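Local coordinates for protein 11R-lipoxygenase (Gersemia fruticosa, PDB 3VF1) that is a calcium-dependent, non-heme iron dioxygenase that probably inserts molecular oxygen into polyunsaturated fatty acids, at residues I308-I313 against L351-G356; N279-N284 against N359-P364; E152-E157 against D524-D529; W408-S413 against I531-E536. All coordinates share one frame; numbering follows the deposited sequence.

Contact 1 (I308-I313 against L351-G356)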
# COMPACT_ATOMS: atom_id res chain seq x y z
N ILE A 308 8.79 14.03 20.55
CA ILE A 308 7.99 13.14 21.38
C ILE A 308 7.18 12.14 20.56
O ILE A 308 6.73 12.45 19.46
CB ILE A 308 7.03 13.95 22.27
CG1 ILE A 308 6.28 13.03 23.23
CG2 ILE A 308 6.05 14.74 21.41
CD1 ILE A 308 5.46 13.77 24.27
N THR A 309 7.00 10.94 21.11
CA THR A 309 6.13 9.94 20.52
C THR A 309 5.06 9.54 21.53
O THR A 309 5.32 8.79 22.47
CB THR A 309 6.90 8.67 20.10
OG1 THR A 309 7.57 8.11 21.24
CG2 THR A 309 7.93 9.00 19.02
N ASP A 310 3.85 10.06 21.34
CA ASP A 310 2.75 9.83 22.27
C ASP A 310 1.77 8.80 21.71
O ASP A 310 1.16 9.02 20.67
CB ASP A 310 2.02 11.14 22.54
CG ASP A 310 0.91 11.00 23.58
OD1 ASP A 310 0.50 9.85 23.86
OD2 ASP A 310 0.46 12.03 24.11
N TYR A 311 1.62 7.68 22.41
CA TYR A 311 0.73 6.61 21.97
C TYR A 311 -0.56 6.57 22.78
O TYR A 311 -1.05 5.51 23.16
CB TYR A 311 1.46 5.27 22.05
CG TYR A 311 2.65 5.21 21.12
CD1 TYR A 311 3.88 5.70 21.50
CD2 TYR A 311 2.52 4.68 19.84
CE1 TYR A 311 4.96 5.67 20.64
CE2 TYR A 311 3.59 4.64 18.97
CZ TYR A 311 4.81 5.13 19.38
OH TYR A 311 5.88 5.09 18.52
N LYS A 312 -1.11 7.76 23.03
CA LYS A 312 -2.37 7.89 23.74
C LYS A 312 -3.48 7.06 23.11
O LYS A 312 -4.38 6.59 23.80
CB LYS A 312 -2.79 9.36 23.77
CG LYS A 312 -4.13 9.61 24.45
CD LYS A 312 -4.42 11.10 24.55
CE LYS A 312 -5.69 11.37 25.34
NZ LYS A 312 -5.92 12.82 25.55
N ILE A 313 -3.42 6.88 21.80
CA ILE A 313 -4.49 6.21 21.07
C ILE A 313 -4.70 4.76 21.52
O ILE A 313 -5.78 4.20 21.33
CB ILE A 313 -4.24 6.24 19.54
CG1 ILE A 313 -5.50 5.78 18.80
CG2 ILE A 313 -3.05 5.37 19.17
CD1 ILE A 313 -5.46 6.04 17.31
N LEU A 351 5.48 4.60 30.69
CA LEU A 351 4.76 3.48 30.09
C LEU A 351 3.26 3.72 29.96
O LEU A 351 2.65 3.32 28.96
CB LEU A 351 5.02 2.19 30.88
CG LEU A 351 6.49 1.74 30.94
CD1 LEU A 351 6.61 0.44 31.72
CD2 LEU A 351 7.08 1.59 29.55
N TYR A 352 2.66 4.37 30.95
CA TYR A 352 1.23 4.66 30.91
C TYR A 352 0.98 6.16 30.89
O TYR A 352 1.81 6.94 31.35
CB TYR A 352 0.51 4.02 32.10
CG TYR A 352 0.50 2.50 32.09
CD1 TYR A 352 -0.44 1.80 31.34
CD2 TYR A 352 1.42 1.78 32.84
CE1 TYR A 352 -0.45 0.41 31.34
CE2 TYR A 352 1.41 0.39 32.84
CZ TYR A 352 0.48 -0.29 32.09
OH TYR A 352 0.47 -1.66 32.10
N GLN A 353 -0.18 6.56 30.37
CA GLN A 353 -0.50 7.97 30.18
C GLN A 353 -0.51 8.75 31.49
O GLN A 353 0.08 9.82 31.59
CB GLN A 353 -1.86 8.11 29.49
CG GLN A 353 -1.84 7.79 28.00
CD GLN A 353 -1.13 8.86 27.19
OE1 GLN A 353 -1.51 10.03 27.22
NE2 GLN A 353 -0.10 8.45 26.45
N GLN A 354 -1.18 8.20 32.50
CA GLN A 354 -1.37 8.91 33.77
C GLN A 354 -0.27 8.58 34.78
O GLN A 354 -0.07 7.42 35.12
CB GLN A 354 -2.74 8.57 34.36
CG GLN A 354 -3.90 9.03 33.49
CD GLN A 354 -3.92 10.54 33.29
OE1 GLN A 354 -3.64 11.30 34.22
NE2 GLN A 354 -4.23 10.97 32.08
N PRO A 355 0.44 9.62 35.26
CA PRO A 355 1.51 9.42 36.25
C PRO A 355 1.00 8.77 37.54
O PRO A 355 -0.12 9.06 37.96
CB PRO A 355 2.00 10.84 36.53
CG PRO A 355 1.55 11.65 35.37
CD PRO A 355 0.27 11.04 34.91
N GLY A 356 1.81 7.92 38.15
CA GLY A 356 1.42 7.23 39.37
C GLY A 356 2.61 6.58 40.05
O GLY A 356 3.74 6.68 39.57

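Contact 2 (N279-N284 against N359-P364)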
# COMPACT_ATOMS: atom_id res chain seq x y z
N ASN A 279 0.60 15.39 31.69
CA ASN A 279 0.66 14.04 32.22
C ASN A 279 1.99 13.34 31.95
O ASN A 279 2.10 12.12 32.08
CB ASN A 279 -0.49 13.19 31.66
CG ASN A 279 -0.48 13.13 30.15
OD1 ASN A 279 -0.27 14.14 29.47
ND2 ASN A 279 -0.69 11.93 29.60
N PHE A 280 3.00 14.11 31.56
CA PHE A 280 4.33 13.57 31.28
C PHE A 280 5.36 14.45 31.97
O PHE A 280 6.14 15.14 31.30
CB PHE A 280 4.57 13.54 29.77
CG PHE A 280 5.75 12.70 29.35
CD1 PHE A 280 6.33 11.78 30.21
CD2 PHE A 280 6.27 12.82 28.07
CE1 PHE A 280 7.41 11.02 29.81
CE2 PHE A 280 7.35 12.06 27.67
CZ PHE A 280 7.92 11.16 28.53
N PRO A 281 5.38 14.43 33.31
CA PRO A 281 6.18 15.35 34.12
C PRO A 281 7.68 15.04 34.13
O PRO A 281 8.22 14.66 35.17
CB PRO A 281 5.59 15.16 35.52
CG PRO A 281 5.13 13.75 35.54
CD PRO A 281 4.63 13.47 34.14
N VAL A 282 8.33 15.20 32.98
CA VAL A 282 9.77 15.01 32.89
C VAL A 282 10.49 16.22 33.45
O VAL A 282 10.31 17.34 32.97
CB VAL A 282 10.22 14.79 31.43
CG1 VAL A 282 11.74 14.74 31.34
CG2 VAL A 282 9.61 13.51 30.87
N LYS A 283 11.32 16.00 34.47
CA LYS A 283 12.06 17.09 35.10
C LYS A 283 13.49 17.14 34.59
O LYS A 283 14.08 16.11 34.24
CB LYS A 283 12.04 16.93 36.63
CG LYS A 283 10.64 16.86 37.22
CD LYS A 283 9.79 18.03 36.76
CE LYS A 283 8.36 17.92 37.28
NZ LYS A 283 7.51 19.03 36.75
N ASN A 284 14.05 18.34 34.55
CA ASN A 284 15.40 18.55 34.04
C ASN A 284 16.43 17.66 34.72
O ASN A 284 17.35 17.16 34.07
CB ASN A 284 15.78 20.03 34.20
CG ASN A 284 17.15 20.34 33.63
OD1 ASN A 284 17.36 20.30 32.42
ND2 ASN A 284 18.10 20.67 34.51
N ASN A 359 3.90 3.97 37.89
CA ASN A 359 4.09 4.49 36.54
C ASN A 359 5.05 5.67 36.55
O ASN A 359 4.65 6.82 36.40
CB ASN A 359 2.75 4.92 35.94
CG ASN A 359 2.88 5.34 34.50
OD1 ASN A 359 3.64 4.75 33.73
ND2 ASN A 359 2.15 6.38 34.12
N SER A 360 6.33 5.36 36.73
CA SER A 360 7.36 6.38 36.87
C SER A 360 7.96 6.74 35.51
O SER A 360 7.64 6.12 34.50
CB SER A 360 8.47 5.87 37.77
OG SER A 360 9.09 4.74 37.17
N ILE A 361 8.83 7.74 35.51
CA ILE A 361 9.56 8.12 34.32
C ILE A 361 10.91 7.41 34.28
O ILE A 361 11.71 7.53 35.21
CB ILE A 361 9.78 9.64 34.24
CG1 ILE A 361 8.42 10.35 34.16
CG2 ILE A 361 10.65 10.00 33.05
CD1 ILE A 361 8.50 11.85 34.11
N TRP A 362 11.15 6.66 33.21
CA TRP A 362 12.39 5.91 33.05
C TRP A 362 13.40 6.74 32.26
O TRP A 362 13.03 7.50 31.37
CB TRP A 362 12.12 4.59 32.33
CG TRP A 362 11.05 3.77 32.97
CD1 TRP A 362 9.70 3.90 32.80
CD2 TRP A 362 11.23 2.70 33.90
NE1 TRP A 362 9.04 2.97 33.56
CE2 TRP A 362 9.95 2.22 34.25
CE3 TRP A 362 12.36 2.09 34.48
CZ2 TRP A 362 9.77 1.17 35.14
CZ3 TRP A 362 12.17 1.05 35.36
CH2 TRP A 362 10.88 0.60 35.69
N THR A 363 14.67 6.58 32.60
CA THR A 363 15.72 7.41 32.03
C THR A 363 17.07 6.71 32.17
O THR A 363 17.39 6.18 33.22
CB THR A 363 15.76 8.78 32.75
OG1 THR A 363 14.81 9.67 32.15
CG2 THR A 363 17.12 9.39 32.68
N PRO A 364 17.87 6.72 31.09
CA PRO A 364 19.16 6.00 31.11
C PRO A 364 20.16 6.62 32.07
O PRO A 364 21.13 5.98 32.47
CB PRO A 364 19.65 6.13 29.66
CG PRO A 364 19.00 7.37 29.15
CD PRO A 364 17.66 7.43 29.82

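Contact 3 (E152-E157 against D524-D529)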
# COMPACT_ATOMS: atom_id res chain seq x y z
N GLU A 152 -22.37 6.42 -26.24
CA GLU A 152 -23.38 5.43 -25.89
C GLU A 152 -22.76 4.20 -25.25
O GLU A 152 -23.36 3.56 -24.38
CB GLU A 152 -24.19 5.02 -27.12
CG GLU A 152 -25.14 6.10 -27.62
CD GLU A 152 -26.01 5.63 -28.77
OE1 GLU A 152 -25.81 4.50 -29.25
OE2 GLU A 152 -26.91 6.40 -29.19
N GLN A 153 -21.54 3.87 -25.66
CA GLN A 153 -20.85 2.70 -25.14
C GLN A 153 -20.38 2.92 -23.71
O GLN A 153 -20.64 2.10 -22.83
CB GLN A 153 -19.65 2.35 -26.04
CG GLN A 153 -18.90 1.11 -25.59
CD GLN A 153 -19.80 -0.10 -25.42
OE1 GLN A 153 -19.83 -0.73 -24.37
NE2 GLN A 153 -20.54 -0.43 -26.48
N ARG A 154 -19.68 4.03 -23.47
CA ARG A 154 -19.12 4.32 -22.16
C ARG A 154 -20.19 4.35 -21.07
O ARG A 154 -19.92 4.05 -19.91
CB ARG A 154 -18.36 5.65 -22.18
CG ARG A 154 -19.23 6.87 -22.44
CD ARG A 154 -18.37 8.04 -22.89
NE ARG A 154 -17.33 8.36 -21.91
CZ ARG A 154 -16.17 8.95 -22.21
NH1 ARG A 154 -15.88 9.30 -23.45
NH2 ARG A 154 -15.30 9.19 -21.24
N THR A 155 -21.42 4.70 -21.45
CA THR A 155 -22.52 4.73 -20.51
C THR A 155 -22.94 3.30 -20.15
O THR A 155 -23.30 3.02 -19.01
CB THR A 155 -23.74 5.47 -21.09
OG1 THR A 155 -23.36 6.81 -21.44
CG2 THR A 155 -24.87 5.52 -20.08
N LYS A 156 -22.87 2.41 -21.13
CA LYS A 156 -23.23 1.01 -20.93
C LYS A 156 -22.15 0.29 -20.13
O LYS A 156 -22.46 -0.49 -19.23
CB LYS A 156 -23.43 0.32 -22.28
CG LYS A 156 -23.63 -1.18 -22.20
CD LYS A 156 -23.81 -1.79 -23.58
CE LYS A 156 -23.81 -3.31 -23.53
NZ LYS A 156 -24.91 -3.86 -22.68
N GLU A 157 -20.89 0.56 -20.46
CA GLU A 157 -19.77 -0.07 -19.78
C GLU A 157 -19.85 0.19 -18.28
O GLU A 157 -19.84 -0.74 -17.47
CB GLU A 157 -18.45 0.49 -20.32
CG GLU A 157 -17.22 -0.25 -19.85
CD GLU A 157 -15.93 0.45 -20.26
OE1 GLU A 157 -15.96 1.68 -20.45
OE2 GLU A 157 -14.89 -0.23 -20.39
N ASP A 524 -16.94 17.48 -16.62
CA ASP A 524 -16.65 16.06 -16.79
C ASP A 524 -17.55 15.29 -15.83
O ASP A 524 -17.15 15.00 -14.70
CB ASP A 524 -15.18 15.75 -16.50
CG ASP A 524 -14.87 14.27 -16.59
OD1 ASP A 524 -15.81 13.45 -16.57
OD2 ASP A 524 -13.67 13.92 -16.68
N ASN A 525 -18.75 14.96 -16.28
CA ASN A 525 -19.73 14.30 -15.43
C ASN A 525 -19.22 13.00 -14.81
O ASN A 525 -19.69 12.58 -13.75
CB ASN A 525 -21.01 14.03 -16.22
CG ASN A 525 -20.77 13.14 -17.43
OD1 ASN A 525 -20.11 13.54 -18.39
ND2 ASN A 525 -21.29 11.92 -17.38
N GLU A 526 -18.25 12.38 -15.47
CA GLU A 526 -17.76 11.07 -15.03
C GLU A 526 -16.80 11.15 -13.84
O GLU A 526 -16.85 10.30 -12.95
CB GLU A 526 -17.11 10.33 -16.21
CG GLU A 526 -18.13 9.85 -17.23
CD GLU A 526 -17.49 9.25 -18.47
OE1 GLU A 526 -16.25 9.36 -18.63
OE2 GLU A 526 -18.23 8.66 -19.29
N ILE A 527 -15.94 12.15 -13.82
CA ILE A 527 -15.03 12.34 -12.69
C ILE A 527 -15.82 12.85 -11.49
O ILE A 527 -15.45 12.60 -10.34
CB ILE A 527 -13.89 13.32 -13.01
CG1 ILE A 527 -12.71 13.10 -12.05
CG2 ILE A 527 -14.37 14.76 -12.93
CD1 ILE A 527 -12.00 11.78 -12.24
N GLN A 528 -16.91 13.56 -11.76
CA GLN A 528 -17.76 14.08 -10.70
C GLN A 528 -18.54 12.95 -10.04
O GLN A 528 -18.80 12.99 -8.83
CB GLN A 528 -18.73 15.13 -11.26
CG GLN A 528 -18.03 16.30 -11.93
CD GLN A 528 -17.15 17.09 -10.98
OE1 GLN A 528 -17.33 17.05 -9.77
NE2 GLN A 528 -16.18 17.81 -11.54
N ASP A 529 -18.90 11.94 -10.82
CA ASP A 529 -19.54 10.74 -10.28
C ASP A 529 -18.53 9.99 -9.42
O ASP A 529 -18.86 9.49 -8.35
CB ASP A 529 -20.03 9.83 -11.41
CG ASP A 529 -21.16 10.45 -12.21
OD1 ASP A 529 -21.90 11.29 -11.65
OD2 ASP A 529 -21.31 10.10 -13.40
O HOH W 1 -19.89 6.46 -18.31

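Contact 4 (W408-S413 against I531-E536)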
# COMPACT_ATOMS: atom_id res chain seq x y z
N TRP A 408 -14.20 1.56 -10.90
CA TRP A 408 -14.97 0.57 -11.64
C TRP A 408 -16.43 0.99 -11.79
O TRP A 408 -17.08 0.66 -12.78
CB TRP A 408 -14.89 -0.80 -10.96
CG TRP A 408 -13.60 -1.52 -11.21
CD1 TRP A 408 -12.53 -1.59 -10.38
CD2 TRP A 408 -13.26 -2.27 -12.38
NE1 TRP A 408 -11.53 -2.34 -10.96
CE2 TRP A 408 -11.95 -2.77 -12.19
CE3 TRP A 408 -13.92 -2.56 -13.58
CZ2 TRP A 408 -11.30 -3.54 -13.14
CZ3 TRP A 408 -13.27 -3.34 -14.52
CH2 TRP A 408 -11.98 -3.82 -14.30
N ARG A 409 -16.93 1.73 -10.81
CA ARG A 409 -18.35 2.09 -10.76
C ARG A 409 -18.71 3.35 -11.54
O ARG A 409 -19.86 3.54 -11.92
CB ARG A 409 -18.79 2.26 -9.31
CG ARG A 409 -18.85 0.97 -8.52
CD ARG A 409 -19.07 1.25 -7.04
NE ARG A 409 -20.24 2.09 -6.79
CZ ARG A 409 -21.50 1.67 -6.85
NH1 ARG A 409 -21.77 0.41 -7.15
NH2 ARG A 409 -22.49 2.51 -6.61
N ASN A 410 -17.73 4.22 -11.78
CA ASN A 410 -18.03 5.54 -12.34
C ASN A 410 -17.21 5.93 -13.57
O ASN A 410 -17.58 6.87 -14.28
CB ASN A 410 -17.86 6.61 -11.25
CG ASN A 410 -18.71 6.33 -10.03
OD1 ASN A 410 -19.90 6.66 -10.00
ND2 ASN A 410 -18.11 5.73 -9.01
N LEU A 411 -16.11 5.23 -13.82
CA LEU A 411 -15.23 5.60 -14.93
C LEU A 411 -15.19 4.51 -16.00
O LEU A 411 -15.02 3.33 -15.69
CB LEU A 411 -13.82 5.87 -14.43
CG LEU A 411 -13.66 6.99 -13.40
CD1 LEU A 411 -12.19 7.12 -13.01
CD2 LEU A 411 -14.19 8.30 -13.94
N PRO A 412 -15.34 4.91 -17.28
CA PRO A 412 -15.13 3.98 -18.40
C PRO A 412 -13.65 3.89 -18.74
O PRO A 412 -12.90 4.83 -18.47
CB PRO A 412 -15.90 4.65 -19.53
CG PRO A 412 -15.81 6.11 -19.23
CD PRO A 412 -15.80 6.23 -17.73
N SER A 413 -13.23 2.76 -19.32
CA SER A 413 -11.82 2.52 -19.58
C SER A 413 -11.22 3.46 -20.63
O SER A 413 -10.02 3.40 -20.91
CB SER A 413 -11.61 1.06 -20.01
OG SER A 413 -12.43 0.73 -21.11
N ILE A 531 -15.76 11.14 -7.74
CA ILE A 531 -15.45 11.78 -6.47
C ILE A 531 -16.67 11.85 -5.55
O ILE A 531 -16.53 11.84 -4.33
CB ILE A 531 -14.87 13.21 -6.67
CG1 ILE A 531 -14.27 13.73 -5.36
CG2 ILE A 531 -15.95 14.16 -7.17
CD1 ILE A 531 -13.11 12.90 -4.84
N ARG A 532 -17.86 11.92 -6.14
CA ARG A 532 -19.08 11.96 -5.36
C ARG A 532 -19.35 10.60 -4.70
O ARG A 532 -19.87 10.53 -3.59
CB ARG A 532 -20.28 12.36 -6.23
CG ARG A 532 -21.60 12.35 -5.47
CD ARG A 532 -22.73 13.02 -6.24
NE ARG A 532 -23.00 12.38 -7.53
CZ ARG A 532 -22.60 12.83 -8.71
NH1 ARG A 532 -21.90 13.95 -8.82
NH2 ARG A 532 -22.91 12.15 -9.81
N ASP A 533 -18.99 9.53 -5.40
CA ASP A 533 -19.19 8.19 -4.87
C ASP A 533 -18.22 7.93 -3.71
O ASP A 533 -18.55 7.21 -2.77
CB ASP A 533 -18.98 7.15 -5.98
CG ASP A 533 -19.60 5.81 -5.64
OD1 ASP A 533 -20.38 5.74 -4.67
OD2 ASP A 533 -19.31 4.83 -6.36
N LEU A 534 -17.03 8.52 -3.79
CA LEU A 534 -16.05 8.40 -2.72
C LEU A 534 -16.50 9.17 -1.48
O LEU A 534 -16.40 8.67 -0.36
CB LEU A 534 -14.69 8.93 -3.19
CG LEU A 534 -13.99 8.11 -4.27
CD1 LEU A 534 -12.76 8.84 -4.78
CD2 LEU A 534 -13.62 6.74 -3.74
N HIS A 535 -16.99 10.39 -1.69
CA HIS A 535 -17.41 11.25 -0.60
C HIS A 535 -18.57 10.63 0.19
O HIS A 535 -18.65 10.78 1.41
CB HIS A 535 -17.84 12.62 -1.13
CG HIS A 535 -18.44 13.51 -0.09
ND1 HIS A 535 -17.69 14.38 0.67
CD2 HIS A 535 -19.72 13.66 0.32
CE1 HIS A 535 -18.48 15.03 1.50
NE2 HIS A 535 -19.72 14.61 1.31
N GLU A 536 -19.45 9.93 -0.52
CA GLU A 536 -20.67 9.41 0.09
C GLU A 536 -20.50 8.00 0.65
O GLU A 536 -20.93 7.72 1.76
CB GLU A 536 -21.81 9.43 -0.93
CG GLU A 536 -22.20 10.84 -1.38
CD GLU A 536 -23.27 10.84 -2.46
OE1 GLU A 536 -23.57 9.75 -2.99
OE2 GLU A 536 -23.80 11.92 -2.76

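Contact 1 (I308-I313 against L351-G356)
Where strand 306-310 of the five-stranded antiparallel sheet runs out, the carboxylate of Asp310 takes a hydrogen bond from the side-chain amide of Gln353, which comes from the loop between strands 344-350 and 361-362. Gln353 NE2 lies 3.0 Å from Asp310 OD1, with an N-H...O angle of 140°. The donor reaches that oxygen on its syn side but tilted from the carboxylate plane. The two flat groups themselves are only 15° from parallel, although the side chains cross at about a right angle. Asp310 CG stands anti to its own backbone nitrogen (chi1 -176°), which carries OD1 over the turn that follows the strand. Lys312 N approaches the same OD1 at 2.8 Å in a weak bond, so this oxygen has a donor from each segment. In sheet order, strand 333-338 lies between the elements joined here. Gln353 leans on Leu333 from that middle strand and gives NE2 to Thr331 O as well, so one amide nitrogen serves both an acidic side chain and a backbone carbonyl. The aliphatic start of Lys312 packs against the amide end of Gln353, with Lys312 CB 3.7 Å from Gln353 OE1. Beyond CG the lysine runs extended, its end leading away from the loop. Behind the turn, Tyr311 OH is hydrogen-bonded to Asp383 of the long helix 369-410.

Contact 2 (N279-N284 against N359-P364)
Ile361 plugs its terminal methyl into a shallow hollow formed by Phe280, Pro281 and Val282, the three residues of an inverse gamma turn with Pro281 at its centre. The turn is closed by the backbone bond from Val282 N to Phe280 O, 2.8 Å long. The methyl comes from the short, weakly bonded strand 361-362 at one edge of the antiparallel sheet, while the hollow belongs to the loop leading into helix 284-287.

Ile361 buries much more area here than any other residue of the two segments, and CD1 makes all of its closest approaches. With CG1 anti to the carbonyl carbon (chi1 -63°) and CD1 fully extended beyond it (chi2 179°), the side chain becomes a straight peg directed at the turn. Its tip lies against the peptide between Pro281 and Val282, with Ile361 CD1 3.5 Å from Val282 N; the 3.0 Å approach of Ile361 CD1 to Pro281 O is doubtfully short and may reflect the placement of the methyl. Around that floor stand three apolar walls. Pro281 offers the edge atom CG, 4.1 Å from Ile361 CD1, and the Phe280 ring meets the methyl obliquely and more loosely. Val282 does double duty, because its CG2 branch also rests on one face of the Phe280 ring, near the rim, and so joins two walls of the hollow. Met286 and Gln350 touch Ile361 from outside the two segments. The shortest contact between side chains is made by the same valine branch, with Val282 CG2 3.8 Å from Ile361 CD1.

Contact 3 (E152-E157 against D524-D529)
Arg154 and Glu526 account for all the surface buried between helix 148-164 and the first turn of helix 525-538, and they meet as a two-pronged salt bridge. The guanidinium grips side-on: Arg154 NE is 2.8 Å from Glu526 OE2, and Arg154 NH2 is 2.8 Å from Glu526 OE1. Both oxygens are met on their syn sides, but the planes of the two groups are turned 41° apart, so the pairing is twisted rather than flat. Arg154 CG sits in the crowded position between backbone N and carbonyl carbon (chi1 65°), and the chain then bends at chi3, which presents the NE edge to the carboxylate. A water bridges the two residues, donating to Arg154 O and to Glu526 OE2, each at 2.9 Å. Glu526 lies just past the N-cap Asp524, whose OD1 accepts from Ile527 N at 3.0 Å; the helix start and the arginine would both tend to favour a charged Glu526. With alanine at position 154, the buried Glu526 carboxylate would probably lose its countercharge, and Ile139 O and Asn146 OD1 the donors the guanidinium gives them. Arg154 rests on Tyr134 of strand 130-134 in the PLAT beta sandwich, and Pro412 following helix 369-410 touches both partners, so the bridge ties the sandwich side to the helical lipoxygenase domain.

Contact 4 (W408-S413 against I531-E536)
Asp533 CG swings anti to its backbone nitrogen (chi1 -161°) while Arg409 bends at chi3 (54°), and the two side chains meet at about a right angle. Both belong to the helical lipoxygenase domain: Arg409 and Asn410 form the C-terminal end of the long helix 369-410, which carries the iron ligands His392 and His397 further back, and Asp533 lies on helix 525-538. Leu411 is the first residue beyond the long helix to leave helical geometry, so the contact sits where the chain turns off. One carboxylate oxygen does the joining. Arg409 NE donates to Asp533 OD2 over 2.9 Å in a nearly straight bond that lies in the guanidinium plane and uses the syn lone pair. Asn410 ND2 reaches the same Asp533 OD2 at 3.0 Å from the anti side, with its amide plane 76° from that of the carboxylate. Two donors from consecutive residues thus hold OD2 from its two sides. The other oxygen, OD1, is taken by Asn537 ND2 and Trp167 NE1, which helps fix the rotation of this buried group. Replacing Asp533 with an alanine would probably strip Arg409 NE of its countercharge and free Asn410 to turn about its remaining bond. Arg409 NH1 binds Tyr165 O, and Asn410 ND2, besides meeting Asp533, donates to the backbone oxygen of Ser406 one turn earlier in its own helix.

Overall arrangement
The four contacts form two touching pairs; contacts 1 and 2 lie on the opposite side of the chain's centre from contact 3. Contacts 1 and 2, centres about 11 Å apart, both reach the five-stranded sheet and are partly buried; they join where Asn359 ND2 binds the backbone oxygens of Tyr352 and Gln354. Neither holds a salt bridge: contact 1 has an amide-carboxylate bond, contact 2 a methyl in an apolar hollow. Contacts 3 and 4, centres about 10 Å apart, are buried and share helix 525-538; Glu157 to Ser413 links them. Each depends on an arginine-carboxylate salt bridge, two-pronged in contact 3 and single in contact 4. Contacts 2 and 3 lie farthest apart, about 59 Å between centres.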